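Local coordinates for branched-chain-amino-acid aminotransferase (Deinococcus radiodurans, PDB 3UZO), which probably catalyses the pyridoxal 5'-phosphate-dependent transfer of amino groups between branched-chain amino acids and 2-oxoglutarate, at residues E116-A121 with F163-F168; Q252-P257 with L281-G286. All coordinates share one frame; numbering follows the deposited sequence.

Interaction 1: residues E116-A121 with F163-F168; sequences EQFIDA and FIFSVF
Phe165, rising from the strand 163-168, meets Phe118 and Ala121 of the helix 116-121 and is the centre of a largely apolar helix-on-sheet contact. The short helix segment lies with its axis 9.5 Å from that of the strand, and the two directions differ by 32°.

The aromatic pair comes first. The side chains of Phe118 and Phe165 cross at about a right angle, and CD1 of Phe118 lies 4.1 Å from CZ of Phe165. In Phe165 the anti placement of CG relative to the backbone N (chi1 164°) carries the ring on in the direction CB has set, toward the helix, which brings CE2 and CZ to Ala121 and Phe118.

The methyl group of Ala121 makes the second set of apolar contacts. Its CB lies 3.9 Å from CE2 of Phe165 and, at the same 3.9 Å, from CG2 of Val167, so a single methyl group touches two strand residues that face the helix. The lack of a longer side chain here matches the close backbone approach, with CA of Ala121 6.8 Å from CA of Val167.

Polar groups take a minor part. The carbonyl O of Gln117 sits near the plane of the Phe165 ring, at its edge, 4.3 Å from CE2, while serving as acceptor for Ala121 N within the helix at 2.9 Å. The side-chain carboxamide of Gln117 turns to other partners, its NE2 bonding to Tyr40 OH and Asp50 O.

Phe118 and Phe165 also pack on Met101 of helix 94-107, and Val167 and Phe118 share Pro146 of strand 141-151. With no hydrogen bond or charge pair between the segments, the helix meets strand 163-168 through shape and buried hydrocarbon, while its polar tie to the sheet runs through Gln117 to strands 39-45 and 48-55.

Interaction 2: residues Q252-P257 with L281-G286; sequences QKFVTP and LEVEEG
Strands 253-257 and 282-286 run parallel, their axes 4.5 Å apart, joined by a ladder of five backbone hydrogen bonds that starts with Glu282 N giving to Gln252 O. Phe254 N then gives to Glu282 O at 2.8 Å and Glu284 N to Phe254 O, and Thr256 and Gly286 continue it.

On one face Lys253 stretches its extended chain across to Glu284, and NZ forms a salt bridge with OE1 at 2.5 Å, short enough that its exact length deserves caution. The donor reaches the anti side of the carboxylate, 29° out of its plane. Nearer the backbone, CG of Lys253 rests 3.7 Å from CB of Glu282.

On the other face Phe254 and Val283 lie side by side, pointing the same way, with CD2 of Phe254 3.7 Å from CG2 of Val283. Both pack on Leu272 of helix 266-277, the connection of this beta-alpha-beta unit. Farther along, a water donates to Pro257 O and to Glu285 OE1, the latter at 2.6 Å.

The backbone ladder thus does the joining, the Phe254-Val283 pair gives an apolar patch toward helix 266-277, and the Lys253-Glu284 pair sets opposite charges together on the other face.

Interactions 1 and 2 stand on opposite sides of the chain's centre, their own centres 34 Å apart and their nearest atoms about 21 Å apart, so they do not touch. The cofactor lies at comparable remove from both: the side chains of Phe118 and Thr256 are each about 10 Å from the bound pyridoxal 5'-phosphate. From the first contact, Val167 approaches the side chain of glutamate-binding Arg145 to about 6 Å; from the second, Thr256 comes about 7 Å from that of Ser265, which binds the cofactor. Neither contact lines the site itself; interaction 1 sets a helix on the antiparallel sheet and interaction 2 lies within the mixed sheet.

Interaction 1: residues E116-A121 with F163-F168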
loop_
_atom_site.group_PDB
_atom_site.type_symbol
_atom_site.label_atom_id
_atom_site.label_comp_id
_atom_site.label_asym_id
_atom_site.label_seq_id
_atom_site.Cartn_x
_atom_site.Cartn_y
_atom_site.Cartn_z
ATOM N N GLU A 116 17.175 -17.714 10.883
ATOM C CA GLU A 116 18.546 -18.009 10.500
ATOM C C GLU A 116 19.113 -16.999 9.509
ATOM O O GLU A 116 20.133 -16.359 9.761
ATOM C CB GLU A 116 18.594 -19.409 9.876
ATOM C CG GLU A 116 19.897 -19.758 9.187
ATOM C CD GLU A 116 20.935 -20.293 10.141
ATOM O OE1 GLU A 116 21.311 -19.565 11.086
ATOM O OE2 GLU A 116 21.372 -21.448 9.942
ATOM N N GLN A 117 18.452 -16.868 8.368
ATOM C CA GLN A 117 18.927 -15.953 7.346
ATOM C C GLN A 117 18.664 -14.494 7.702
ATOM O O GLN A 117 19.459 -13.614 7.361
ATOM C CB GLN A 117 18.286 -16.293 5.998
ATOM C CG GLN A 117 18.750 -15.395 4.837
ATOM C CD GLN A 117 18.403 -15.977 3.471
ATOM O OE1 GLN A 117 17.530 -16.840 3.354
ATOM N NE2 GLN A 117 19.079 -15.496 2.427
ATOM N N PHE A 118 17.560 -14.239 8.396
ATOM C CA PHE A 118 17.210 -12.873 8.769
ATOM C C PHE A 118 18.219 -12.307 9.752
ATOM O O PHE A 118 18.787 -11.220 9.545
ATOM C CB PHE A 118 15.803 -12.837 9.384
ATOM C CG PHE A 118 15.312 -11.450 9.731
ATOM C CD1 PHE A 118 14.439 -10.771 8.884
ATOM C CD2 PHE A 118 15.708 -10.831 10.916
ATOM C CE1 PHE A 118 13.961 -9.492 9.215
ATOM C CE2 PHE A 118 15.236 -9.549 11.255
ATOM C CZ PHE A 118 14.359 -8.882 10.400
ATOM N N ILE A 119 18.439 -13.044 10.831
ATOM C CA ILE A 119 19.364 -12.607 11.862
ATOM C C ILE A 119 20.791 -12.588 11.326
ATOM O O ILE A 119 21.570 -11.687 11.644
ATOM C CB ILE A 119 19.277 -13.516 13.102
ATOM C CG1 ILE A 119 17.842 -13.522 13.644
ATOM C CG2 ILE A 119 20.237 -13.030 14.174
ATOM C CD1 ILE A 119 17.646 -14.366 14.901
ATOM N N ASP A 120 21.143 -13.578 10.515
ATOM C CA ASP A 120 22.489 -13.607 9.964
ATOM C C ASP A 120 22.718 -12.385 9.079
ATOM O O ASP A 120 23.817 -11.828 9.054
ATOM C CB ASP A 120 22.723 -14.883 9.152
ATOM C CG ASP A 120 24.102 -14.912 8.517
ATOM O OD1 ASP A 120 24.217 -14.599 7.316
ATOM O OD2 ASP A 120 25.074 -15.227 9.234
ATOM N N ALA A 121 21.679 -11.960 8.362
ATOM C CA ALA A 121 21.805 -10.787 7.496
ATOM C C ALA A 121 22.060 -9.519 8.329
ATOM O O ALA A 121 22.925 -8.714 7.997
ATOM C CB ALA A 121 20.543 -10.615 6.645
ATOM N N PHE A 163 11.714 -12.152 -5.966
ATOM C CA PHE A 163 11.745 -11.224 -4.846
ATOM C C PHE A 163 13.167 -10.900 -4.433
ATOM O O PHE A 163 14.111 -11.643 -4.723
ATOM C CB PHE A 163 11.012 -11.808 -3.631
ATOM C CG PHE A 163 9.607 -12.244 -3.919
ATOM C CD1 PHE A 163 9.354 -13.464 -4.542
ATOM C CD2 PHE A 163 8.532 -11.418 -3.596
ATOM C CE1 PHE A 163 8.049 -13.854 -4.843
ATOM C CE2 PHE A 163 7.229 -11.799 -3.893
ATOM C CZ PHE A 163 6.985 -13.017 -4.519
ATOM N N ILE A 164 13.309 -9.771 -3.753
ATOM C CA ILE A 164 14.591 -9.356 -3.231
ATOM C C ILE A 164 14.427 -9.135 -1.728
ATOM O O ILE A 164 13.392 -8.638 -1.263
ATOM C CB ILE A 164 15.077 -8.040 -3.881
ATOM C CG1 ILE A 164 15.647 -8.320 -5.273
ATOM C CG2 ILE A 164 16.098 -7.368 -2.977
ATOM C CD1 ILE A 164 16.163 -7.079 -5.993
ATOM N N PHE A 165 15.433 -9.551 -0.973
ATOM C CA PHE A 165 15.453 -9.353 0.473
ATOM C C PHE A 165 16.738 -8.587 0.700
ATOM O O PHE A 165 17.804 -9.020 0.259
ATOM C CB PHE A 165 15.526 -10.668 1.242
ATOM C CG PHE A 165 15.925 -10.500 2.691
ATOM C CD1 PHE A 165 15.256 -9.597 3.514
ATOM C CD2 PHE A 165 16.950 -11.271 3.242
ATOM C CE1 PHE A 165 15.594 -9.464 4.860
ATOM C CE2 PHE A 165 17.298 -11.147 4.593
ATOM C CZ PHE A 165 16.615 -10.241 5.403
ATOM N N SER A 166 16.646 -7.452 1.382
ATOM C CA SER A 166 17.835 -6.647 1.617
ATOM C C SER A 166 17.822 -6.043 3.008
ATOM O O SER A 166 16.759 -5.857 3.609
ATOM C CB SER A 166 17.917 -5.532 0.561
ATOM O OG SER A 166 19.065 -4.720 0.727
ATOM N N VAL A 167 19.010 -5.767 3.526
ATOM C CA VAL A 167 19.136 -5.138 4.833
ATOM C C VAL A 167 20.233 -4.088 4.776
ATOM O O VAL A 167 21.382 -4.410 4.453
ATOM C CB VAL A 167 19.521 -6.139 5.973
ATOM C CG1 VAL A 167 19.489 -5.399 7.326
ATOM C CG2 VAL A 167 18.556 -7.310 6.013
ATOM N N PHE A 168 19.878 -2.833 5.042
ATOM C CA PHE A 168 20.881 -1.771 5.089
ATOM C C PHE A 168 20.745 -1.134 6.463
ATOM O O PHE A 168 19.737 -1.343 7.158
ATOM C CB PHE A 168 20.708 -0.744 3.951
ATOM C CG PHE A 168 19.452 0.084 4.022
ATOM C CD1 PHE A 168 19.396 1.239 4.811
ATOM C CD2 PHE A 168 18.346 -0.249 3.247
ATOM C CE1 PHE A 168 18.255 2.053 4.817
ATOM C CE2 PHE A 168 17.193 0.559 3.247
ATOM C CZ PHE A 168 17.155 1.712 4.033
#

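Interaction 2: residues Q252-P257 with L281-G286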
loop_
_atom_site.group_PDB
_atom_site.type_symbol
_atom_site.label_atom_id
_atom_site.label_comp_id
_atom_site.label_asym_id
_atom_site.label_seq_id
_atom_site.Cartn_x
_atom_site.Cartn_y
_atom_site.Cartn_z
ATOM N N GLN A 252 -1.239 2.208 38.737
ATOM C CA GLN A 252 -1.018 0.786 38.978
ATOM C C GLN A 252 -1.221 -0.131 37.777
ATOM O O GLN A 252 -0.861 -1.309 37.827
ATOM C CB GLN A 252 -1.940 0.317 40.109
ATOM C CG GLN A 252 -1.894 1.192 41.346
ATOM C CD GLN A 252 -0.502 1.295 41.919
ATOM O OE1 GLN A 252 0.104 0.288 42.291
ATOM N NE2 GLN A 252 0.020 2.513 41.992
ATOM N N LYS A 253 -1.775 0.401 36.696
ATOM C CA LYS A 253 -2.063 -0.427 35.536
ATOM C C LYS A 253 -1.608 0.148 34.200
ATOM O O LYS A 253 -1.803 1.330 33.916
ATOM C CB LYS A 253 -3.569 -0.700 35.498
ATOM C CG LYS A 253 -4.011 -1.822 34.581
ATOM C CD LYS A 253 -5.498 -2.083 34.785
ATOM C CE LYS A 253 -5.977 -3.304 34.029
ATOM N NZ LYS A 253 -7.409 -3.599 34.347
ATOM N N PHE A 254 -1.018 -0.723 33.388
ATOM C CA PHE A 254 -0.505 -0.398 32.061
ATOM C C PHE A 254 -1.546 -0.895 31.063
ATOM O O PHE A 254 -1.832 -2.094 30.997
ATOM C CB PHE A 254 0.836 -1.129 31.844
ATOM C CG PHE A 254 1.440 -0.948 30.470
ATOM C CD1 PHE A 254 2.423 0.013 30.243
ATOM C CD2 PHE A 254 1.042 -1.758 29.410
ATOM C CE1 PHE A 254 3.003 0.165 28.979
ATOM C CE2 PHE A 254 1.615 -1.612 28.135
ATOM C CZ PHE A 254 2.598 -0.647 27.924
ATOM N N VAL A 255 -2.110 0.020 30.287
ATOM C CA VAL A 255 -3.126 -0.346 29.310
ATOM C C VAL A 255 -2.725 -0.009 27.878
ATOM O O VAL A 255 -2.173 1.057 27.609
ATOM C CB VAL A 255 -4.469 0.358 29.621
ATOM C CG1 VAL A 255 -5.541 -0.113 28.647
ATOM C CG2 VAL A 255 -4.884 0.072 31.056
ATOM N N THR A 256 -3.003 -0.933 26.966
ATOM C CA THR A 256 -2.704 -0.737 25.548
ATOM C C THR A 256 -3.820 -1.380 24.736
ATOM O O THR A 256 -4.390 -2.399 25.140
ATOM C CB THR A 256 -1.338 -1.366 25.155
ATOM O OG1 THR A 256 -0.317 -0.857 26.020
ATOM C CG2 THR A 256 -0.964 -0.990 23.738
ATOM N N PRO A 257 -4.160 -0.789 23.579
ATOM C CA PRO A 257 -5.230 -1.348 22.750
ATOM C C PRO A 257 -5.005 -2.745 22.183
ATOM O O PRO A 257 -3.875 -3.166 21.925
ATOM C CB PRO A 257 -5.407 -0.295 21.648
ATOM C CG PRO A 257 -4.073 0.358 21.566
ATOM C CD PRO A 257 -3.666 0.480 23.013
ATOM N N LEU A 281 3.524 -3.805 37.818
ATOM C CA LEU A 281 2.269 -3.185 37.413
ATOM C C LEU A 281 1.279 -4.209 36.887
ATOM O O LEU A 281 1.651 -5.325 36.526
ATOM C CB LEU A 281 2.514 -2.153 36.305
ATOM C CG LEU A 281 3.527 -1.043 36.572
ATOM C CD1 LEU A 281 3.687 -0.191 35.316
ATOM C CD2 LEU A 281 3.071 -0.198 37.745
ATOM N N GLU A 282 0.011 -3.820 36.857
ATOM C CA GLU A 282 -1.038 -4.669 36.319
ATOM C C GLU A 282 -0.958 -4.380 34.822
ATOM O O GLU A 282 -0.550 -3.285 34.428
ATOM C CB GLU A 282 -2.410 -4.240 36.849
ATOM C CG GLU A 282 -2.619 -4.462 38.338
ATOM C CD GLU A 282 -2.898 -5.913 38.682
ATOM O OE1 GLU A 282 -3.946 -6.437 38.244
ATOM O OE2 GLU A 282 -2.074 -6.531 39.390
ATOM N N VAL A 283 -1.345 -5.340 33.994
ATOM C CA VAL A 283 -1.284 -5.138 32.557
ATOM C C VAL A 283 -2.577 -5.588 31.877
ATOM O O VAL A 283 -3.161 -6.611 32.238
ATOM C CB VAL A 283 -0.066 -5.894 31.967
ATOM C CG1 VAL A 283 -0.453 -7.306 31.569
ATOM C CG2 VAL A 283 0.511 -5.119 30.814
ATOM N N GLU A 284 -3.016 -4.816 30.887
ATOM C CA GLU A 284 -4.245 -5.117 30.171
ATOM C C GLU A 284 -4.211 -4.690 28.713
ATOM O O GLU A 284 -3.796 -3.576 28.387
ATOM C CB GLU A 284 -5.421 -4.412 30.857
ATOM C CG GLU A 284 -6.732 -4.466 30.083
ATOM C CD GLU A 284 -7.837 -3.647 30.739
ATOM O OE1 GLU A 284 -8.084 -3.837 31.947
ATOM O OE2 GLU A 284 -8.465 -2.816 30.046
ATOM N N GLU A 285 -4.639 -5.586 27.834
ATOM C CA GLU A 285 -4.729 -5.275 26.414
ATOM C C GLU A 285 -6.229 -5.216 26.167
ATOM O O GLU A 285 -6.917 -6.231 26.251
ATOM C CB GLU A 285 -4.099 -6.377 25.556
ATOM C CG GLU A 285 -2.590 -6.525 25.738
ATOM C CD GLU A 285 -2.006 -7.595 24.845
ATOM O OE1 GLU A 285 -1.826 -7.334 23.635
ATOM O OE2 GLU A 285 -1.739 -8.704 25.351
ATOM N N GLY A 286 -6.743 -4.023 25.897
ATOM C CA GLY A 286 -8.168 -3.893 25.669
ATOM C C GLY A 286 -8.537 -2.589 25.004
ATOM O O GLY A 286 -7.679 -1.894 24.462
HETATM O O HOH W 1 -1.975 -5.334 21.957
#